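Local coordinates for protein fructose-bisphosphate aldolase (Plasmodium falciparum, PDB 4TR9) that is a fructose-bisphosphate aldolase, an enzyme of the TIM-barrel fold, here a four-chain assembly with a bound hydrazide ligand, at residues R66-G71 with E325-A330; T24-L29 with R189-V194; G280-S283 with V289-N292; A19-T24 with E142-G147. One frame throughout, in Å; residues are numbered along the deposited sequence.

Interaction 1: R66-G71 with E325-A330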
loop_
_atom_site.group_PDB
_atom_site.type_symbol
_atom_site.label_atom_id
_atom_site.label_comp_id
_atom_site.label_asym_id
_atom_site.label_seq_id
_atom_site.Cartn_x
_atom_site.Cartn_y
_atom_site.Cartn_z
ATOM N N ARG A 66 -11.976 14.397 40.656
ATOM C CA ARG A 66 -10.666 13.878 40.277
ATOM C C ARG A 66 -9.728 13.850 41.477
ATOM O O ARG A 66 -8.778 13.071 41.519
ATOM C CB ARG A 66 -10.063 14.712 39.144
ATOM C CG ARG A 66 -10.126 14.038 37.780
ATOM C CD ARG A 66 -11.559 13.766 37.352
ATOM N NE ARG A 66 -12.190 14.939 36.755
ATOM C CZ ARG A 66 -12.261 15.164 35.447
ATOM N NH1 ARG A 66 -12.854 16.259 34.992
ATOM N NH2 ARG A 66 -11.742 14.292 34.593
ATOM N N ASP A 67 -10.001 14.709 42.455
ATOM C CA ASP A 67 -9.238 14.719 43.697
ATOM C C ASP A 67 -9.562 13.472 44.508
ATOM O O ASP A 67 -8.699 12.909 45.180
ATOM C CB ASP A 67 -9.539 15.977 44.515
ATOM C CG ASP A 67 -9.004 15.895 45.932
ATOM O OD1 ASP A 67 -7.807 16.188 46.134
ATOM O OD2 ASP A 67 -9.780 15.540 46.844
ATOM N N LEU A 68 -10.820 13.048 44.435
ATOM C CA LEU A 68 -11.277 11.849 45.124
ATOM C C LEU A 68 -10.586 10.613 44.562
ATOM O O LEU A 68 -10.221 9.701 45.303
ATOM C CB LEU A 68 -12.799 11.715 45.005
ATOM C CG LEU A 68 -13.505 10.531 45.670
ATOM C CD1 LEU A 68 -14.876 10.961 46.150
ATOM C CD2 LEU A 68 -13.637 9.351 44.718
ATOM N N LEU A 69 -10.413 10.594 43.245
ATOM C CA LEU A 69 -9.786 9.465 42.571
ATOM C C LEU A 69 -8.290 9.402 42.852
ATOM O O LEU A 69 -7.775 8.379 43.300
ATOM C CB LEU A 69 -10.026 9.544 41.061
ATOM C CG LEU A 69 -11.477 9.501 40.577
ATOM C CD1 LEU A 69 -11.540 9.677 39.067
ATOM C CD2 LEU A 69 -12.146 8.200 40.992
ATOM N N PHE A 70 -7.598 10.507 42.595
ATOM C CA PHE A 70 -6.141 10.527 42.662
ATOM C C PHE A 70 -5.640 10.642 44.097
ATOM O O PHE A 70 -4.488 10.321 44.389
ATOM C CB PHE A 70 -5.587 11.679 41.818
ATOM C CG PHE A 70 -6.121 11.712 40.411
ATOM C CD1 PHE A 70 -6.489 10.543 39.764
ATOM C CD2 PHE A 70 -6.260 12.914 39.739
ATOM C CE1 PHE A 70 -6.985 10.572 38.476
ATOM C CE2 PHE A 70 -6.755 12.949 38.449
ATOM C CZ PHE A 70 -7.120 11.777 37.820
ATOM N N GLY A 71 -6.512 11.096 44.992
ATOM C CA GLY A 71 -6.154 11.251 46.390
ATOM C C GLY A 71 -6.410 9.994 47.197
ATOM O O GLY A 71 -6.291 9.998 48.422
ATOM N N GLU A 325 -19.286 13.759 52.437
ATOM C CA GLU A 325 -19.482 12.740 53.464
ATOM C C GLU A 325 -19.342 11.319 52.918
ATOM O O GLU A 325 -19.318 10.356 53.685
ATOM C CB GLU A 325 -20.856 12.903 54.124
ATOM C CG GLU A 325 -21.019 14.173 54.952
ATOM C CD GLU A 325 -21.263 15.409 54.104
ATOM O OE1 GLU A 325 -21.461 15.265 52.879
ATOM O OE2 GLU A 325 -21.259 16.525 54.665
ATOM N N ASN A 326 -19.249 11.191 51.598
ATOM C CA ASN A 326 -19.157 9.879 50.967
ATOM C C ASN A 326 -17.839 9.658 50.230
ATOM O O ASN A 326 -17.688 8.674 49.506
ATOM C CB ASN A 326 -20.325 9.678 49.998
ATOM C CG ASN A 326 -21.674 9.801 50.677
ATOM O OD1 ASN A 326 -21.815 9.504 51.863
ATOM N ND2 ASN A 326 -22.676 10.238 49.924
ATOM N N VAL A 327 -16.890 10.570 50.420
ATOM C CA VAL A 327 -15.608 10.499 49.723
ATOM C C VAL A 327 -14.822 9.241 50.078
ATOM O O VAL A 327 -14.452 8.464 49.196
ATOM C CB VAL A 327 -14.737 11.733 50.023
ATOM C CG1 VAL A 327 -13.317 11.525 49.511
ATOM C CG2 VAL A 327 -15.354 12.974 49.402
ATOM N N ALA A 328 -14.569 9.043 51.369
ATOM C CA ALA A 328 -13.834 7.871 51.832
ATOM C C ALA A 328 -14.595 6.593 51.504
ATOM O O ALA A 328 -13.997 5.553 51.225
ATOM C CB ALA A 328 -13.571 7.967 53.326
ATOM N N LYS A 329 -15.921 6.683 51.533
ATOM C CA LYS A 329 -16.779 5.554 51.206
ATOM C C LYS A 329 -16.654 5.188 49.730
ATOM O O LYS A 329 -16.645 4.012 49.371
ATOM C CB LYS A 329 -18.234 5.877 51.551
ATOM C CG LYS A 329 -19.182 4.694 51.457
ATOM C CD LYS A 329 -20.614 5.125 51.738
ATOM C CE LYS A 329 -20.725 5.841 53.077
ATOM N NZ LYS A 329 -22.101 6.357 53.321
ATOM N N ALA A 330 -16.555 6.206 48.881
ATOM C CA ALA A 330 -16.434 5.997 47.443
ATOM C C ALA A 330 -15.018 5.572 47.062
ATOM O O ALA A 330 -14.822 4.843 46.090
ATOM C CB ALA A 330 -16.828 7.259 46.690
#

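Interaction 2: T24-L29 with R189-V194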
loop_
_atom_site.group_PDB
_atom_site.type_symbol
_atom_site.label_atom_id
_atom_site.label_comp_id
_atom_site.label_asym_id
_atom_site.label_seq_id
_atom_site.Cartn_x
_atom_site.Cartn_y
_atom_site.Cartn_z
ATOM N N THR A 24 11.245 2.277 29.330
ATOM C CA THR A 24 11.092 2.129 30.773
ATOM C C THR A 24 9.671 2.463 31.212
ATOM O O THR A 24 9.047 1.705 31.956
ATOM C CB THR A 24 12.083 3.026 31.542
ATOM O OG1 THR A 24 13.426 2.615 31.257
ATOM C CG2 THR A 24 11.839 2.930 33.041
ATOM N N THR A 25 9.166 3.600 30.742
ATOM C CA THR A 25 7.828 4.061 31.093
ATOM C C THR A 25 6.752 3.103 30.587
ATOM O O THR A 25 5.773 2.831 31.283
ATOM C CB THR A 25 7.558 5.469 30.530
ATOM O OG1 THR A 25 8.565 6.375 30.997
ATOM C CG2 THR A 25 6.189 5.972 30.964
ATOM N N ALA A 26 6.946 2.590 29.376
ATOM C CA ALA A 26 5.985 1.680 28.761
ATOM C C ALA A 26 5.843 0.382 29.553
ATOM O O ALA A 26 4.732 -0.094 29.783
ATOM C CB ALA A 26 6.390 1.378 27.327
ATOM N N GLN A 27 6.971 -0.186 29.966
ATOM C CA GLN A 27 6.967 -1.427 30.732
ATOM C C GLN A 27 6.452 -1.193 32.149
ATOM O O GLN A 27 5.813 -2.063 32.741
ATOM C CB GLN A 27 8.372 -2.036 30.771
ATOM C CG GLN A 27 8.472 -3.343 31.546
ATOM C CD GLN A 27 7.675 -4.468 30.911
ATOM O OE1 GLN A 27 7.457 -4.486 29.699
ATOM N NE2 GLN A 27 7.234 -5.415 31.731
ATOM N N LYS A 28 6.727 -0.007 32.681
ATOM C CA LYS A 28 6.329 0.343 34.039
ATOM C C LYS A 28 4.821 0.562 34.142
ATOM O O LYS A 28 4.216 0.294 35.181
ATOM C CB LYS A 28 7.088 1.590 34.499
ATOM C CG LYS A 28 6.889 1.963 35.959
ATOM C CD LYS A 28 8.000 2.890 36.432
ATOM C CE LYS A 28 8.217 4.042 35.459
ATOM N NZ LYS A 28 9.384 4.888 35.835
ATOM N N LEU A 29 4.218 1.044 33.059
ATOM C CA LEU A 29 2.774 1.249 33.014
ATOM C C LEU A 29 2.025 -0.079 32.997
ATOM O O LEU A 29 0.876 -0.160 33.430
ATOM C CB LEU A 29 2.386 2.083 31.791
ATOM C CG LEU A 29 2.673 3.582 31.867
ATOM C CD1 LEU A 29 2.346 4.256 30.543
ATOM C CD2 LEU A 29 1.885 4.215 33.002
ATOM N N ARG A 189 9.449 12.703 24.014
ATOM C CA ARG A 189 9.579 11.968 25.272
ATOM C C ARG A 189 8.240 11.625 25.928
ATOM O O ARG A 189 8.082 11.764 27.141
ATOM C CB ARG A 189 10.444 12.765 26.254
ATOM C CG ARG A 189 11.849 13.052 25.746
ATOM C CD ARG A 189 12.597 14.002 26.672
ATOM N NE ARG A 189 12.007 15.338 26.680
ATOM C CZ ARG A 189 12.451 16.347 27.420
ATOM N NH1 ARG A 189 11.852 17.530 27.362
ATOM N NH2 ARG A 189 13.495 16.177 28.221
ATOM N N LEU A 190 7.281 11.173 25.125
ATOM C CA LEU A 190 5.994 10.720 25.647
ATOM C C LEU A 190 5.614 9.364 25.063
ATOM O O LEU A 190 5.679 9.163 23.851
ATOM C CB LEU A 190 4.892 11.739 25.350
ATOM C CG LEU A 190 4.921 13.068 26.104
ATOM C CD1 LEU A 190 3.709 13.911 25.737
ATOM C CD2 LEU A 190 4.980 12.841 27.606
ATOM N N VAL A 191 5.219 8.436 25.930
ATOM C CA VAL A 191 4.783 7.116 25.489
ATOM C C VAL A 191 3.377 7.180 24.905
ATOM O O VAL A 191 2.424 7.522 25.602
ATOM C CB VAL A 191 4.809 6.093 26.642
ATOM C CG1 VAL A 191 4.143 4.794 26.216
ATOM C CG2 VAL A 191 6.238 5.845 27.096
ATOM N N PRO A 192 3.245 6.857 23.613
ATOM C CA PRO A 192 1.941 6.928 22.953
ATOM C C PRO A 192 1.072 5.699 23.203
ATOM O O PRO A 192 1.518 4.570 22.994
ATOM C CB PRO A 192 2.310 7.037 21.474
ATOM C CG PRO A 192 3.601 6.301 21.364
ATOM C CD PRO A 192 4.323 6.499 22.674
ATOM N N ILE A 193 -0.155 5.923 23.656
ATOM C CA ILE A 193 -1.128 4.846 23.765
ATOM C C ILE A 193 -1.997 4.827 22.512
ATOM O O ILE A 193 -2.862 5.685 22.328
ATOM C CB ILE A 193 -2.012 4.988 25.016
ATOM C CG1 ILE A 193 -1.162 4.864 26.282
ATOM C CG2 ILE A 193 -3.104 3.933 25.018
ATOM C CD1 ILE A 193 -1.973 4.828 27.557
ATOM N N VAL A 194 -1.745 3.852 21.646
ATOM C CA VAL A 194 -2.475 3.732 20.391
ATOM C C VAL A 194 -3.832 3.077 20.617
ATOM O O VAL A 194 -3.910 1.913 21.008
ATOM C CB VAL A 194 -1.676 2.921 19.358
ATOM C CG1 VAL A 194 -2.458 2.796 18.060
ATOM C CG2 VAL A 194 -0.322 3.568 19.113
#

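Interaction 3: G280-S283 with V289-N292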
loop_
_atom_site.group_PDB
_atom_site.type_symbol
_atom_site.label_atom_id
_atom_site.label_comp_id
_atom_site.label_asym_id
_atom_site.label_seq_id
_atom_site.Cartn_x
_atom_site.Cartn_y
_atom_site.Cartn_z
ATOM N N GLY A 280 -15.154 -0.071 27.429
ATOM C CA GLY A 280 -16.215 0.177 26.470
ATOM C C GLY A 280 -17.563 0.288 27.154
ATOM O O GLY A 280 -17.698 0.978 28.163
ATOM N N GLY A 281 -18.561 -0.400 26.610
ATOM C CA GLY A 281 -19.896 -0.381 27.180
ATOM C C GLY A 281 -20.137 -1.509 28.166
ATOM O O GLY A 281 -21.245 -1.664 28.680
ATOM N N GLN A 282 -19.101 -2.299 28.429
ATOM C CA GLN A 282 -19.210 -3.425 29.353
ATOM C C GLN A 282 -19.486 -2.950 30.772
ATOM O O GLN A 282 -19.070 -1.859 31.162
ATOM C CB GLN A 282 -17.934 -4.268 29.335
ATOM C CG GLN A 282 -17.573 -4.849 27.982
ATOM C CD GLN A 282 -16.278 -5.634 28.020
ATOM O OE1 GLN A 282 -16.006 -6.358 28.979
ATOM N NE2 GLN A 282 -15.465 -5.488 26.980
ATOM N N SER A 283 -20.188 -3.773 31.544
ATOM C CA SER A 283 -20.422 -3.473 32.950
ATOM C C SER A 283 -19.119 -3.624 33.722
ATOM O O SER A 283 -18.156 -4.199 33.215
ATOM C CB SER A 283 -21.503 -4.386 33.531
ATOM O OG SER A 283 -21.106 -5.745 33.480
ATOM N N VAL A 289 -14.364 -9.789 34.605
ATOM C CA VAL A 289 -14.474 -11.208 34.288
ATOM C C VAL A 289 -13.808 -11.518 32.950
ATOM O O VAL A 289 -13.045 -12.478 32.836
ATOM C CB VAL A 289 -15.947 -11.664 34.251
ATOM C CG1 VAL A 289 -16.057 -13.084 33.721
ATOM C CG2 VAL A 289 -16.569 -11.558 35.637
ATOM N N ASN A 290 -14.090 -10.695 31.945
ATOM C CA ASN A 290 -13.513 -10.885 30.618
ATOM C C ASN A 290 -12.000 -10.694 30.616
ATOM O O ASN A 290 -11.277 -11.453 29.975
ATOM C CB ASN A 290 -14.161 -9.935 29.610
ATOM C CG ASN A 290 -15.621 -10.261 29.357
ATOM O OD1 ASN A 290 -16.035 -11.416 29.451
ATOM N ND2 ASN A 290 -16.408 -9.241 29.038
ATOM N N LEU A 291 -11.526 -9.680 31.335
ATOM C CA LEU A 291 -10.093 -9.444 31.467
ATOM C C LEU A 291 -9.428 -10.623 32.169
ATOM O O LEU A 291 -8.292 -10.986 31.862
ATOM C CB LEU A 291 -9.823 -8.146 32.233
ATOM C CG LEU A 291 -8.355 -7.808 32.506
ATOM C CD1 LEU A 291 -7.580 -7.672 31.204
ATOM C CD2 LEU A 291 -8.239 -6.541 33.338
ATOM N N ASN A 292 -10.149 -11.217 33.113
ATOM C CA ASN A 292 -9.672 -12.402 33.813
ATOM C C ASN A 292 -9.613 -13.609 32.885
ATOM O O ASN A 292 -8.661 -14.389 32.927
ATOM C CB ASN A 292 -10.566 -12.707 35.016
ATOM C CG ASN A 292 -10.149 -13.966 35.745
ATOM O OD1 ASN A 292 -9.265 -13.937 36.601
ATOM N ND2 ASN A 292 -10.787 -15.083 35.413
#

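Interaction 4: A19-T24 with E142-G147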
loop_
_atom_site.group_PDB
_atom_site.type_symbol
_atom_site.label_atom_id
_atom_site.label_comp_id
_atom_site.label_asym_id
_atom_site.label_seq_id
_atom_site.Cartn_x
_atom_site.Cartn_y
_atom_site.Cartn_z
ATOM N N ALA A 19 14.724 6.875 23.474
ATOM C CA ALA A 19 14.196 5.527 23.290
ATOM C C ALA A 19 14.309 4.698 24.566
ATOM O O ALA A 19 13.486 3.818 24.820
ATOM C CB ALA A 19 14.917 4.832 22.146
ATOM N N GLU A 20 15.330 4.986 25.366
ATOM C CA GLU A 20 15.560 4.255 26.606
ATOM C C GLU A 20 14.508 4.605 27.654
ATOM O O GLU A 20 13.984 3.725 28.336
ATOM C CB GLU A 20 16.962 4.548 27.144
ATOM C CG GLU A 20 17.407 3.634 28.269
ATOM C CD GLU A 20 18.878 3.794 28.597
ATOM O OE1 GLU A 20 19.562 4.579 27.907
ATOM O OE2 GLU A 20 19.352 3.132 29.545
ATOM N N GLU A 21 14.200 5.893 27.772
ATOM C CA GLU A 21 13.209 6.361 28.733
ATOM C C GLU A 21 11.809 5.873 28.374
ATOM O O GLU A 21 11.030 5.489 29.247
ATOM C CB GLU A 21 13.224 7.890 28.816
ATOM C CG GLU A 21 12.252 8.468 29.835
ATOM C CD GLU A 21 12.221 9.985 29.823
ATOM O OE1 GLU A 21 12.850 10.588 28.928
ATOM O OE2 GLU A 21 11.566 10.577 30.707
ATOM N N LEU A 22 11.497 5.891 27.082
ATOM C CA LEU A 22 10.186 5.474 26.598
ATOM C C LEU A 22 9.929 3.996 26.869
ATOM O O LEU A 22 8.805 3.601 27.183
ATOM C CB LEU A 22 10.058 5.763 25.103
ATOM C CG LEU A 22 10.115 7.238 24.704
ATOM C CD1 LEU A 22 10.185 7.387 23.192
ATOM C CD2 LEU A 22 8.926 8.001 25.272
ATOM N N ALA A 23 10.974 3.187 26.747
ATOM C CA ALA A 23 10.869 1.753 26.993
ATOM C C ALA A 23 10.631 1.468 28.471
ATOM O O ALA A 23 9.910 0.534 28.826
ATOM C CB ALA A 23 12.121 1.040 26.509
ATOM N N THR A 24 11.245 2.277 29.330
ATOM C CA THR A 24 11.092 2.129 30.773
ATOM C C THR A 24 9.671 2.463 31.212
ATOM O O THR A 24 9.047 1.705 31.956
ATOM C CB THR A 24 12.083 3.026 31.542
ATOM O OG1 THR A 24 13.426 2.615 31.257
ATOM C CG2 THR A 24 11.839 2.930 33.041
ATOM N N GLU A 142 4.810 20.872 26.415
ATOM C CA GLU A 142 4.098 21.511 27.514
ATOM C C GLU A 142 3.642 20.484 28.546
ATOM O O GLU A 142 3.776 20.697 29.750
ATOM C CB GLU A 142 2.894 22.293 26.985
ATOM C CG GLU A 142 2.004 22.885 28.065
ATOM C CD GLU A 142 0.722 23.469 27.504
ATOM O OE1 GLU A 142 0.513 23.377 26.276
ATOM O OE2 GLU A 142 -0.078 24.019 28.291
ATOM N N TYR A 143 3.106 19.368 28.062
ATOM C CA TYR A 143 2.582 18.323 28.933
ATOM C C TYR A 143 3.689 17.624 29.718
ATOM O O TYR A 143 3.505 17.274 30.885
ATOM C CB TYR A 143 1.793 17.298 28.114
ATOM C CG TYR A 143 0.541 17.856 27.474
ATOM C CD1 TYR A 143 -0.121 18.944 28.026
ATOM C CD2 TYR A 143 0.022 17.295 26.314
ATOM C CE1 TYR A 143 -1.266 19.457 27.445
ATOM C CE2 TYR A 143 -1.123 17.801 25.724
ATOM C CZ TYR A 143 -1.762 18.881 26.294
ATOM O OH TYR A 143 -2.901 19.388 25.711
ATOM N N TYR A 144 4.836 17.425 29.075
ATOM C CA TYR A 144 5.973 16.773 29.719
ATOM C C TYR A 144 6.469 17.582 30.909
ATOM O O TYR A 144 6.732 17.033 31.979
ATOM C CB TYR A 144 7.113 16.563 28.719
ATOM C CG TYR A 144 8.282 15.782 29.281
ATOM C CD1 TYR A 144 8.307 14.395 29.218
ATOM C CD2 TYR A 144 9.359 16.431 29.870
ATOM C CE1 TYR A 144 9.371 13.676 29.729
ATOM C CE2 TYR A 144 10.427 15.721 30.386
ATOM C CZ TYR A 144 10.428 14.344 30.312
ATOM O OH TYR A 144 11.488 13.630 30.821
ATOM N N LYS A 145 6.593 18.891 30.714
ATOM C CA LYS A 145 7.076 19.776 31.765
ATOM C C LYS A 145 6.034 19.902 32.871
ATOM O O LYS A 145 6.356 20.257 34.005
ATOM C CB LYS A 145 7.419 21.153 31.191
ATOM C CG LYS A 145 8.467 21.913 31.988
ATOM C CD LYS A 145 8.827 23.231 31.319
ATOM C CE LYS A 145 7.696 24.239 31.436
ATOM N NZ LYS A 145 7.432 24.612 32.853
ATOM N N ALA A 146 4.784 19.601 32.533
ATOM C CA ALA A 146 3.694 19.637 33.498
ATOM C C ALA A 146 3.688 18.380 34.363
ATOM O O ALA A 146 3.137 18.377 35.463
ATOM C CB ALA A 146 2.360 19.796 32.788
ATOM N N GLY A 147 4.296 17.312 33.858
ATOM C CA GLY A 147 4.402 16.076 34.613
ATOM C C GLY A 147 3.968 14.838 33.852
ATOM O O GLY A 147 4.156 13.718 34.326
#

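Interaction 1: R66-G71 with E325-A330
A buried, wholly apolar contact joins Leu68, near the end of helix 59-70, to Val327 and Ala330, on the first turn of helix 327-346. The two helices belong to the layer outside the parallel barrel strands, and their backbones come close here: the CA atoms of Leu68 and Val327 are 6.5 Å apart. Leu68 does most of the touching. Its CG is anti to the backbone N (chi1 -179°), which directs the side chain toward helix 327-346. The second torsion, 147°, is off a staggered position, and the branch that meets the neighbouring helix is CD1 alone. Methyl CD1 of Leu68 lies 3.7 Å from Val327 CA, low against the backbone of that residue. Both valine methyls flank it, CG1 slightly the nearer, with Leu68 CD1 to Val327 CG2 at 3.9 Å. One turn further along, Ala330 CB approaches the same Leu68 CD1 more loosely, at 4.2 Å. The valine and leucine side chains run past one another in opposite directions and meet along their flanks. Val316 and Trp320 of helix 310-320 also press on Leu68, and Trp320 reaches Val327 too, so a third helix completes the apolar cluster. A polar bond lies beside it, from Arg331 NE to the carbonyl O of Leu68. Chemically, the seam between the two helices is apolar throughout and rests on dispersion and water exclusion.

Interaction 2: T24-L29 with R189-V194
Val191 packs tightly against Thr25 and Ala26, where helix 16-29 lies over the beginning of strand 191-198. The two valine methyls divide the work. CG2 of Val191 presses on the flank of the threonine, 3.7 Å from Thr25 CB, and sits 4.0 Å from Ala26 N. CG1, anti to the backbone N (chi1 171°), faces the alanine instead, with Val191 CG1 4.2 Å from Ala26 CB. Thr25 turns a methyl to the strand: its CG2 is 3.9 Å from Val191 CG2, while its hydroxyl bonds back to Glu21 O in the preceding turn of its own helix. The packing slackens along the strand. Leu29 points toward it without reaching contact distance, and both it and Ile193 rest on Phe150 of strand 150-157. On the solvent side, Thr24, Gln27 and Lys28 are exposed on the helix, as is Arg189 ahead of the strand. Val191 is held in the barrel sheet by backbone bonds to Arg149 and Ala151. It stands at the start of its strand, where the helix packs. The contact rests on aliphatic carbons, with one backbone N alongside; the hydroxyl of Thr25, satisfied within its helix, can be buried there at little polar cost.

Interaction 3: G280-S283 with V289-N292
Within one beta-alpha unit of the barrel, Gln282 of the loop after strand 274-277 is tied to Asn290 on helix 284-295, the helix that this loop leads into. A single amide-to-amide hydrogen bond makes the link: Asn290 ND2 donates to Gln282 OE1 over 2.9 Å, with an N-H...O angle of 158°. The two ends of the bond differ in geometry. On the donor side, the glutamine oxygen lies nearly in the amide plane of Asn290, as an N-H of that group requires. On the acceptor side, the nitrogen stands 55° out of the carbonyl plane of Gln282, above the group and not on a lone pair. The two amide planes are 62° apart, in keeping with this. Gln282 spans the distance with a chain extended beyond CG, whereas its own CG lies beside the backbone N. This reach is needed because the CA atoms of Gln282 and Asn290 are 9.5 Å apart. The asparagine is gripped at both ends, since its OD1 is hydrogen-bonded to Thr253 OG1, at the start of helix 253-267. Met240 supplies apolar cover, touching the side chains of both Gln282 and Asn290. Between them Ser283 takes the N-cap position, its OG making a weak bond to Glu286 N. The side chain of Gln282 is about 12 Å from the bound hydrazide ligand. A loop at the C-terminal end of a strand, tied by a side chain to the helix it leads into and N-caps, belongs to the beta-alpha architecture of a TIM barrel.

Interaction 4: A19-T24 with E142-G147
The Tyr144 ring has Glu21 OE2 at its edge, in the ring plane, while the guanidinium groups of Arg149 and Arg189 engage the ring in cation-pi interactions. Carboxylate and ring stand almost perpendicular, their planes 82° apart. The phenol donates the bond, from Tyr144 OH to Glu21 OE2 over 3.1 Å, and meets the syn lone pair of that oxygen. The second oxygen is a bystander, with Glu21 OE1 3.8 Å from Tyr144 OH. Both side chains reach outward from opposite directions: Glu21 is fully extended, with CG anti to the backbone N (chi1 -178°), and Tyr144 has the same first torsion. With two arginines at the ring and a carboxylate at its hydroxyl, the phenol is probably polarised toward Glu21, although the contact lies at the surface. One turn on from Glu20, Thr24 ties itself into its own helix: its OG1 lies 3.2 Å from Glu20 O, which also accepts from Thr24 N on the other face of the carbonyl. Arg149 anchors the tyrosine a second time through Tyr144 O, just where Gly147 ends the helix in a Schellman motif. Tyr144 thus bridges from helix 136-146 to helix 16-29, next to Arg149, which leads into strand 150-157, and Arg189, in the turn between helix 168-187 and strand 191-198.

Overall arrangement
From the N terminus, helix 16-29 supplies the first partner of two contacts that overlap at Thr24. Interaction 4 closes its loop first, at helix 136-146, and interaction 2 closes later, at strand 191-198; the two cross along the chain and touch in space, their centres about 8 Å apart, with Leu22 packing against Arg189 and Val191. Interaction 1 opens between their halves on helix 59-70 and closes at helix 327-346, thereby crossing both. Nested within its loop, interaction 3 is a short local link within one beta-alpha unit, across the chain's centre from interactions 2 and 4. Interactions 1, 2 and 4 join distant parts of the chain around one barrel.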